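Local coordinates for protein putative LacI-family transcriptional regulator (Bacteroides fragilis, PDB 3GBV) that probably regulates transcription as a member of the LacI family, its periplasmic-binding-protein-like part being suited to hold a small effector between two lobes, at residues A[75-80]-A[102-107]; A[94-99]-A[266-271]; A[51-56]-A[146-151]. All blocks are in the same frame, centred on the assembly; numbering follows the deposited sequence.

Interaction 1 (A[75-80]-A[102-107]); sequences FAPTVP and SQIKDA. With EDO (1,2-ethanediol), chain C.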
loop_
_atom_site.group_PDB
_atom_site.type_symbol
_atom_site.label_atom_id
_atom_site.label_comp_id
_atom_site.label_asym_id
_atom_site.label_seq_id
_atom_site.Cartn_x
_atom_site.Cartn_y
_atom_site.Cartn_z
ATOM N N PHE A 75 -15.045 -3.379 19.305
ATOM C CA PHE A 75 -14.858 -2.177 20.095
ATOM C C PHE A 75 -13.497 -1.535 19.894
ATOM O O PHE A 75 -12.474 -2.213 19.913
ATOM C CB PHE A 75 -15.084 -2.556 21.567
ATOM C CG PHE A 75 -14.593 -1.540 22.567
ATOM C CD1 PHE A 75 -14.982 -0.201 22.493
ATOM C CD2 PHE A 75 -13.773 -1.942 23.620
ATOM C CE1 PHE A 75 -14.560 0.721 23.463
ATOM C CE2 PHE A 75 -13.350 -1.034 24.591
ATOM C CZ PHE A 75 -13.744 0.303 24.512
ATOM N N ALA A 76 -13.499 -0.223 19.683
ATOM C CA ALA A 76 -12.271 0.542 19.496
ATOM C C ALA A 76 -11.984 1.267 20.803
ATOM O O ALA A 76 -12.665 2.232 21.140
ATOM C CB ALA A 76 -12.446 1.547 18.379
ATOM N N PRO A 77 -10.975 0.808 21.557
ATOM C CA PRO A 77 -10.580 1.402 22.847
ATOM C C PRO A 77 -9.814 2.720 22.717
ATOM O O PRO A 77 -8.993 2.879 21.822
ATOM C CB PRO A 77 -9.694 0.324 23.482
ATOM C CG PRO A 77 -9.968 -0.929 22.669
ATOM C CD PRO A 77 -10.205 -0.415 21.291
ATOM N N THR A 78 -10.082 3.657 23.614
ATOM C CA THR A 78 -9.375 4.932 23.608
ATOM C C THR A 78 -8.615 4.990 24.936
ATOM O O THR A 78 -7.388 4.864 24.958
ATOM C CB THR A 78 -10.357 6.130 23.485
ATOM O OG1 THR A 78 -11.085 6.031 22.253
ATOM C CG2 THR A 78 -9.599 7.449 23.500
ATOM N N VAL A 79 -9.349 5.169 26.033
ATOM C CA VAL A 79 -8.766 5.206 27.373
ATOM C C VAL A 79 -9.004 3.815 27.964
ATOM O O VAL A 79 -10.086 3.524 28.475
ATOM C CB VAL A 79 -9.466 6.266 28.278
ATOM C CG1 VAL A 79 -8.971 6.146 29.705
ATOM C CG2 VAL A 79 -9.202 7.675 27.746
ATOM N N PRO A 80 -7.999 2.936 27.900
ATOM C CA PRO A 80 -8.177 1.585 28.444
ATOM C C PRO A 80 -8.544 1.474 29.928
ATOM O O PRO A 80 -9.253 0.545 30.319
ATOM C CB PRO A 80 -6.848 0.897 28.105
ATOM C CG PRO A 80 -5.865 2.024 28.120
ATOM C CD PRO A 80 -6.621 3.133 27.410
ATOM N N SER A 102 -6.571 -0.420 18.769
ATOM C CA SER A 102 -5.719 -0.613 19.940
ATOM C C SER A 102 -6.027 -1.930 20.637
ATOM O O SER A 102 -7.175 -2.377 20.650
ATOM C CB SER A 102 -5.925 0.519 20.958
ATOM O OG SER A 102 -5.572 1.787 20.437
ATOM N N GLN A 103 -4.999 -2.541 21.222
ATOM C CA GLN A 103 -5.166 -3.785 21.969
ATOM C C GLN A 103 -5.157 -3.374 23.440
ATOM O O GLN A 103 -4.699 -2.281 23.782
ATOM C CB GLN A 103 -3.995 -4.752 21.734
ATOM C CG GLN A 103 -3.577 -4.937 20.288
ATOM C CD GLN A 103 -2.431 -5.926 20.129
ATOM O OE1 GLN A 103 -2.594 -7.123 20.375
ATOM N NE2 GLN A 103 -1.261 -5.429 19.719
ATOM N N ILE A 104 -5.682 -4.244 24.296
ATOM C CA ILE A 104 -5.703 -4.023 25.741
ATOM C C ILE A 104 -5.169 -5.346 26.284
ATOM O O ILE A 104 -5.922 -6.274 26.574
ATOM C CB ILE A 104 -7.143 -3.750 26.279
ATOM C CG1 ILE A 104 -7.659 -2.408 25.737
ATOM C CG2 ILE A 104 -7.136 -3.731 27.807
ATOM C CD1 ILE A 104 -9.028 -2.001 26.252
ATOM N N LYS A 105 -3.846 -5.417 26.375
ATOM C CA LYS A 105 -3.126 -6.600 26.822
ATOM C C LYS A 105 -3.682 -7.374 28.011
ATOM O O LYS A 105 -3.767 -8.602 27.959
ATOM C CB LYS A 105 -1.665 -6.228 27.088
ATOM C CG LYS A 105 -0.890 -5.872 25.820
ATOM C CD LYS A 105 -0.690 -7.107 24.944
ATOM C CE LYS A 105 -0.160 -6.742 23.576
ATOM N NZ LYS A 105 1.031 -5.869 23.691
ATOM N N ASP A 106 -4.061 -6.679 29.079
ATOM C CA ASP A 106 -4.582 -7.365 30.256
ATOM C C ASP A 106 -6.007 -7.882 30.062
ATOM O O ASP A 106 -6.596 -8.439 30.988
ATOM C CB ASP A 106 -4.532 -6.443 31.475
ATOM C CG ASP A 106 -5.561 -5.337 31.410
ATOM O OD1 ASP A 106 -5.590 -4.603 30.396
ATOM O OD2 ASP A 106 -6.344 -5.200 32.374
ATOM N N ALA A 107 -6.559 -7.699 28.864
ATOM C CA ALA A 107 -7.914 -8.165 28.567
ATOM C C ALA A 107 -8.042 -8.648 27.122
ATOM O O ALA A 107 -8.749 -8.036 26.315
ATOM C CB ALA A 107 -8.921 -7.055 28.840
HETATM C C1 EDO C . -12.853 3.402 26.091
HETATM O O1 EDO C . -11.489 2.970 26.098
HETATM C C2 EDO C . -12.997 4.670 26.936
HETATM O O2 EDO C . -12.146 5.702 26.415
HETATM O O HOH W 1 -6.482 2.753 23.527
#
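Pro77, Pro80, Ser102 and Ile104 make a largely buried, mainly apolar contact between two loops that follow the neighbouring parallel strands 72-75 and 97-100. The main evidence is the end of Ile104: its CD1 lies 3.7 Å from CB of Pro77. The two side chains cross obliquely, and CD1 also reaches CB of Pro80 at 4.1 Å, so one methyl serves both prolines. A nearly extended side chain (chi2 -177°) carries that methyl across to them. Beside it, CD of Pro77 packs 3.7 Å from O of Ser102, a van der Waals approach of ring to backbone.

Both loops leave the C-terminal ends of their strands. In the type I periplasmic-binding-protein fold, which LacI-family regulators share, this end of the sheet borders the cleft between the lobes, where effectors bind. Here 1,2-ethanediol, probably from the crystallisation liquor, occupies a place beside 75-80. N of Thr78 donates to O1 of the diol at 2.9 Å with an N-H...O angle of 156°. A second bond, also of 2.9 Å, runs from N of Val79 to O2 of the diol. C1 sits at the edge of the Phe75 ring, near the ring plane, while N of Pro77 lies over the centre of one face of that ring.

No direct hydrogen bond joins the loops. A water donates to O of Thr78 at 2.7 Å and has weak bonds to O of Pro77 and OG of Ser102. Beyond Ile104 the chain reverses in a type I turn, closed by N of Ala107 bonding to O of Ile104 at 2.8 Å.

Interaction 2 (A[94-99]-A[266-271]); sequences GIPYIY and CDHLIF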
loop_
_atom_site.group_PDB
_atom_site.type_symbol
_atom_site.label_atom_id
_atom_site.label_comp_id
_atom_site.label_asym_id
_atom_site.label_seq_id
_atom_site.Cartn_x
_atom_site.Cartn_y
_atom_site.Cartn_z
ATOM N N GLY A 94 -20.375 -14.199 28.393
ATOM C CA GLY A 94 -20.055 -15.061 27.269
ATOM C C GLY A 94 -20.263 -14.362 25.934
ATOM O O GLY A 94 -20.532 -15.014 24.921
ATOM N N ILE A 95 -20.145 -13.037 25.928
ATOM C CA ILE A 95 -20.313 -12.263 24.698
ATOM C C ILE A 95 -18.941 -11.974 24.096
ATOM O O ILE A 95 -18.180 -11.157 24.618
ATOM C CB ILE A 95 -21.047 -10.923 24.973
ATOM C CG1 ILE A 95 -22.417 -11.199 25.599
ATOM C CG2 ILE A 95 -21.224 -10.147 23.684
ATOM C CD1 ILE A 95 -23.182 -9.962 26.008
ATOM N N PRO A 96 -18.601 -12.651 22.991
ATOM C CA PRO A 96 -17.304 -12.441 22.343
ATOM C C PRO A 96 -17.136 -11.008 21.849
ATOM O O PRO A 96 -18.084 -10.399 21.345
ATOM C CB PRO A 96 -17.338 -13.433 21.188
ATOM C CG PRO A 96 -18.800 -13.426 20.807
ATOM C CD PRO A 96 -19.466 -13.512 22.164
ATOM N N TYR A 97 -15.927 -10.473 21.990
ATOM C CA TYR A 97 -15.660 -9.123 21.531
ATOM C C TYR A 97 -14.356 -8.992 20.754
ATOM O O TYR A 97 -13.383 -9.720 20.989
ATOM C CB TYR A 97 -15.687 -8.144 22.706
ATOM C CG TYR A 97 -14.632 -8.361 23.760
ATOM C CD1 TYR A 97 -13.393 -7.729 23.673
ATOM C CD2 TYR A 97 -14.901 -9.129 24.898
ATOM C CE1 TYR A 97 -12.457 -7.844 24.695
ATOM C CE2 TYR A 97 -13.966 -9.253 25.926
ATOM C CZ TYR A 97 -12.754 -8.604 25.820
ATOM O OH TYR A 97 -11.848 -8.689 26.854
ATOM N N ILE A 98 -14.359 -8.049 19.820
ATOM C CA ILE A 98 -13.217 -7.795 18.964
ATOM C C ILE A 98 -12.637 -6.396 19.161
ATOM O O ILE A 98 -13.373 -5.409 19.210
ATOM C CB ILE A 98 -13.616 -7.946 17.475
ATOM C CG1 ILE A 98 -14.018 -9.396 17.194
ATOM C CG2 ILE A 98 -12.471 -7.490 16.571
ATOM C CD1 ILE A 98 -14.554 -9.615 15.814
ATOM N N TYR A 99 -11.316 -6.319 19.283
ATOM C CA TYR A 99 -10.663 -5.029 19.414
ATOM C C TYR A 99 -10.197 -4.568 18.042
ATOM O O TYR A 99 -9.749 -5.363 17.214
ATOM C CB TYR A 99 -9.425 -5.086 20.320
ATOM C CG TYR A 99 -9.684 -5.192 21.811
ATOM C CD1 TYR A 99 -10.766 -4.533 22.412
ATOM C CD2 TYR A 99 -8.812 -5.909 22.628
ATOM C CE1 TYR A 99 -10.966 -4.593 23.793
ATOM C CE2 TYR A 99 -9.002 -5.971 24.007
ATOM C CZ TYR A 99 -10.076 -5.315 24.584
ATOM O OH TYR A 99 -10.262 -5.393 25.948
ATOM N N CYS A 266 -19.269 -13.062 12.363
ATOM C CA CYS A 266 -20.195 -13.912 11.628
ATOM C C CYS A 266 -19.708 -15.348 11.575
ATOM O O CYS A 266 -20.405 -16.256 12.014
ATOM C CB CYS A 266 -20.397 -13.398 10.198
ATOM S SG CYS A 266 -21.435 -11.926 10.072
ATOM N N ASP A 267 -18.507 -15.570 11.062
ATOM C CA ASP A 267 -18.052 -16.944 10.969
ATOM C C ASP A 267 -17.708 -17.599 12.300
ATOM O O ASP A 267 -17.506 -18.808 12.360
ATOM C CB ASP A 267 -16.904 -17.075 9.954
ATOM C CG ASP A 267 -15.836 -16.043 10.144
ATOM O OD1 ASP A 267 -14.995 -15.896 9.226
ATOM O OD2 ASP A 267 -15.835 -15.389 11.208
ATOM N N HIS A 268 -17.665 -16.818 13.372
ATOM C CA HIS A 268 -17.388 -17.391 14.681
ATOM C C HIS A 268 -18.696 -17.809 15.332
ATOM O O HIS A 268 -18.822 -18.918 15.849
ATOM C CB HIS A 268 -16.688 -16.385 15.590
ATOM C CG HIS A 268 -16.549 -16.853 17.006
ATOM N ND1 HIS A 268 -15.792 -17.951 17.356
ATOM C CD2 HIS A 268 -17.076 -16.378 18.159
ATOM C CE1 HIS A 268 -15.858 -18.131 18.663
ATOM N NE2 HIS A 268 -16.631 -17.191 19.173
ATOM N N LEU A 269 -19.670 -16.907 15.300
ATOM C CA LEU A 269 -20.978 -17.143 15.896
ATOM C C LEU A 269 -21.908 -17.919 14.974
ATOM O O LEU A 269 -22.579 -18.849 15.408
ATOM C CB LEU A 269 -21.625 -15.805 16.271
ATOM C CG LEU A 269 -20.880 -14.986 17.335
ATOM C CD1 LEU A 269 -21.355 -13.533 17.321
ATOM C CD2 LEU A 269 -21.093 -15.615 18.702
ATOM N N ILE A 270 -21.931 -17.538 13.700
ATOM C CA ILE A 270 -22.797 -18.185 12.720
ATOM C C ILE A 270 -22.181 -19.422 12.066
ATOM O O ILE A 270 -22.745 -20.509 12.139
ATOM C CB ILE A 270 -23.210 -17.193 11.603
ATOM C CG1 ILE A 270 -23.780 -15.912 12.226
ATOM C CG2 ILE A 270 -24.253 -17.840 10.694
ATOM C CD1 ILE A 270 -24.177 -14.846 11.213
ATOM N N PHE A 271 -21.025 -19.261 11.432
ATOM C CA PHE A 271 -20.359 -20.374 10.759
ATOM C C PHE A 271 -19.560 -21.286 11.684
ATOM O O PHE A 271 -18.923 -22.230 11.218
ATOM C CB PHE A 271 -19.430 -19.844 9.666
ATOM C CG PHE A 271 -20.152 -19.262 8.489
ATOM C CD1 PHE A 271 -20.127 -19.909 7.259
ATOM C CD2 PHE A 271 -20.871 -18.076 8.609
ATOM C CE1 PHE A 271 -20.812 -19.386 6.161
ATOM C CE2 PHE A 271 -21.558 -17.548 7.518
ATOM C CZ PHE A 271 -21.525 -18.206 6.294
#
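Pro96 meets Leu269 and, more loosely, His268, in a small surface contact that buries 98 Å² in all. The apolar part is a single approach: CG of Pro96 stands 3.8 Å from CD2 of Leu269, the proline ring and the leucine branch lying obliquely to each other. Chi1 of -63° sets CG of Leu269 beside its own backbone N, and CD2 is the branch that reaches the proline.

The contact with the His268 ring is looser. CB of Pro96 comes obliquely to the imidazole, 4.2 Å from CD2 of His268.

Hydrogen bonds shape each side separately, since none spans the gap. O of Cys266 accepts twice, from N of Ile270 at 2.6 Å and from N of Phe271 at 3.1 Å, the second bond marking a wider pi-type turn within 266-271. On the other side, Gly94 closes helix 84-93 in a Schellman motif, and the backbone of Pro96 pairs with Val73 of the adjacent strand.

Helices lie on both sides of strand 97-100: Ile98 packs on Ser261, Thr264 and Leu265 of helix 254-270, whereas Tyr97 and Tyr99 touch helix 84-93. CD1 of Tyr97 sits 3.9 Å above the Tyr99 ring, towards its rim. Such layering of helix, parallel sheet and helix is that of a Rossmann-like lobe in the type I periplasmic-binding-protein fold.

Interaction 3 (A[51-56]-A[146-151]); sequences DPYDYN and EGVIGS. With EDO (1,2-ethanediol), chain C.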
loop_
_atom_site.group_PDB
_atom_site.type_symbol
_atom_site.label_atom_id
_atom_site.label_comp_id
_atom_site.label_asym_id
_atom_site.label_seq_id
_atom_site.Cartn_x
_atom_site.Cartn_y
_atom_site.Cartn_z
ATOM N N ASP A 51 -18.364 8.746 24.702
ATOM C CA ASP A 51 -17.487 9.842 25.079
ATOM C C ASP A 51 -16.268 9.101 25.602
ATOM O O ASP A 51 -16.361 8.364 26.578
ATOM C CB ASP A 51 -18.108 10.681 26.197
ATOM C CG ASP A 51 -17.353 11.976 26.435
ATOM O OD1 ASP A 51 -16.115 11.988 26.229
ATOM O OD2 ASP A 51 -17.994 12.976 26.834
ATOM N N PRO A 52 -15.111 9.280 24.958
ATOM C CA PRO A 52 -13.894 8.589 25.389
ATOM C C PRO A 52 -13.227 9.107 26.657
ATOM O O PRO A 52 -12.433 8.399 27.274
ATOM C CB PRO A 52 -12.956 8.737 24.184
ATOM C CG PRO A 52 -13.856 9.199 23.047
ATOM C CD PRO A 52 -14.856 10.065 23.743
ATOM N N TYR A 53 -13.542 10.333 27.056
ATOM C CA TYR A 53 -12.880 10.893 28.221
ATOM C C TYR A 53 -13.759 11.147 29.430
ATOM O O TYR A 53 -13.300 11.672 30.446
ATOM C CB TYR A 53 -12.135 12.161 27.796
ATOM C CG TYR A 53 -11.321 11.931 26.535
ATOM C CD1 TYR A 53 -11.861 12.195 25.275
ATOM C CD2 TYR A 53 -10.052 11.358 26.598
ATOM C CE1 TYR A 53 -11.155 11.890 24.109
ATOM C CE2 TYR A 53 -9.340 11.049 25.442
ATOM C CZ TYR A 53 -9.895 11.315 24.205
ATOM O OH TYR A 53 -9.193 11.003 23.069
ATOM N N ASP A 54 -15.020 10.750 29.322
ATOM C CA ASP A 54 -15.968 10.907 30.412
ATOM C C ASP A 54 -16.285 9.501 30.920
ATOM O O ASP A 54 -17.134 8.810 30.356
ATOM C CB ASP A 54 -17.241 11.577 29.902
ATOM C CG ASP A 54 -18.222 11.884 31.013
ATOM O OD1 ASP A 54 -18.493 10.989 31.845
ATOM O OD2 ASP A 54 -18.731 13.022 31.052
ATOM N N TYR A 55 -15.591 9.084 31.974
ATOM C CA TYR A 55 -15.775 7.754 32.549
ATOM C C TYR A 55 -17.227 7.410 32.807
ATOM O O TYR A 55 -17.731 6.397 32.323
ATOM C CB TYR A 55 -15.001 7.626 33.862
ATOM C CG TYR A 55 -15.392 6.421 34.692
ATOM C CD1 TYR A 55 -14.873 5.155 34.422
ATOM C CD2 TYR A 55 -16.293 6.551 35.749
ATOM C CE1 TYR A 55 -15.239 4.047 35.196
ATOM C CE2 TYR A 55 -16.666 5.455 36.524
ATOM C CZ TYR A 55 -16.137 4.209 36.246
ATOM O OH TYR A 55 -16.500 3.148 37.041
ATOM N N ASN A 56 -17.889 8.246 33.597
ATOM C CA ASN A 56 -19.283 8.015 33.934
ATOM C C ASN A 56 -20.139 7.889 32.678
ATOM O O ASN A 56 -21.066 7.082 32.634
ATOM C CB ASN A 56 -19.789 9.146 34.826
ATOM C CG ASN A 56 -18.995 9.265 36.115
ATOM O OD1 ASN A 56 -19.100 8.419 37.009
ATOM N ND2 ASN A 56 -18.185 10.312 36.212
ATOM N N GLU A 146 -7.727 15.978 28.698
ATOM C CA GLU A 146 -7.610 15.715 30.127
ATOM C C GLU A 146 -6.213 15.227 30.485
ATOM O O GLU A 146 -6.019 14.572 31.509
ATOM C CB GLU A 146 -8.638 14.661 30.541
ATOM C CG GLU A 146 -9.960 14.768 29.796
ATOM C CD GLU A 146 -11.157 14.783 30.727
ATOM O OE1 GLU A 146 -11.437 15.843 31.330
ATOM O OE2 GLU A 146 -11.814 13.729 30.864
ATOM N N GLY A 147 -5.244 15.538 29.632
ATOM C CA GLY A 147 -3.878 15.111 29.880
ATOM C C GLY A 147 -3.502 13.812 29.181
ATOM O O GLY A 147 -2.393 13.690 28.656
ATOM N N VAL A 148 -4.420 12.847 29.162
ATOM C CA VAL A 148 -4.168 11.547 28.536
ATOM C C VAL A 148 -3.833 11.646 27.049
ATOM O O VAL A 148 -4.258 12.578 26.367
ATOM C CB VAL A 148 -5.396 10.605 28.682
ATOM C CG1 VAL A 148 -5.848 10.557 30.138
ATOM C CG2 VAL A 148 -6.532 11.072 27.777
ATOM N N ILE A 149 -3.068 10.675 26.553
ATOM C CA ILE A 149 -2.705 10.630 25.138
ATOM C C ILE A 149 -3.654 9.619 24.483
ATOM O O ILE A 149 -3.457 9.189 23.344
ATOM C CB ILE A 149 -1.235 10.190 24.943
ATOM C CG1 ILE A 149 -0.811 10.428 23.488
ATOM C CG2 ILE A 149 -1.069 8.726 25.334
ATOM C CD1 ILE A 149 0.644 10.080 23.192
ATOM N N GLY A 150 -4.684 9.264 25.255
ATOM C CA GLY A 150 -5.738 8.334 24.866
ATOM C C GLY A 150 -5.683 7.446 23.632
ATOM O O GLY A 150 -6.481 7.628 22.707
ATOM N N SER A 151 -4.771 6.474 23.630
ATOM C CA SER A 151 -4.633 5.523 22.530
ATOM C C SER A 151 -3.373 4.683 22.682
ATOM O O SER A 151 -2.261 5.194 22.552
ATOM C CB SER A 151 -4.585 6.246 21.182
ATOM O OG SER A 151 -4.351 5.335 20.117
HETATM C C1 EDO C . -12.853 3.402 26.091
HETATM O O1 EDO C . -11.489 2.970 26.098
HETATM C C2 EDO C . -12.997 4.670 26.936
HETATM O O2 EDO C . -12.146 5.702 26.415
#
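The Tyr53 ring meets Val148 at its edge: CG2 of Val148 lies near the ring plane, 3.7 Å from CE2 of Tyr53 and equally close to CD2. One face of the ring carries CB of Pro52, 3.6 Å above the plane and offset towards the rim. The ring is also stacked with that of His145. CG of Tyr53 lies anti to the carbonyl carbon (chi1 -47°), which turns the ring towards 146-151. Gly150 faces the CE2 edge of the ring, where there is little space for a side chain; OH of Tyr53 approaches O of Gly150 only loosely, at 4.3 Å.

Glu146 reaches the base of Tyr53 by a side chain bent at chi2. Its OE2 lies 3.5 Å from CB of Tyr53 and 2.6 Å from O of Tyr53. OD1 of Asp51 lies 6.6 Å from OE2 of Glu146, and the Asp54 carboxylate is also in the neighbourhood; these charges might slightly raise the proton affinity of Glu146, though solvent would screen the effect.

The tyrosine backbone is fixed from its own side. N of Tyr53 donates to OD1 of Asp51 at 3.2 Å, making an Asx turn, with an N-H...O angle of 158°; the donor arrives on the anti side, 31° out of the carboxylate plane. O of Pro52 accepts from O2 of 1,2-ethanediol at 2.8 Å, so the diol borders this contact too.

Both segments run into helices: Asp54 is the N-cap of helix 55-66 and bonds to N of Ser57, and Ser151 is the N-cap of helix 152-168 and bonds to N of Gln154. The first follows strand 43-50 at one margin of the parallel sheet and the second follows strand 137-144 of the mixed sheet, so the contact bridges the two lobes at the cleft.

In the fold
From the N terminus, residues 51-56 come first and wait until 146-151 for their partner, so interaction 3 closes a long loop that joins the two lobes. Nested inside it is interaction 1, whose shorter loop, from 75-80 to 102-107, stays within the parallel-sheet lobe. Segment 94-99 also starts within both loops but pairs with 266-271, after the chain has passed through the other lobe and returned; interaction 2 therefore crosses both. Interactions 1 and 3 have centres about 13 Å apart and share the diol, with Thr78 packing on Tyr53. Interactions 1 and 2 meet through Tyr99, whereas the nearest atoms of interactions 2 and 3 are about 12 Å apart.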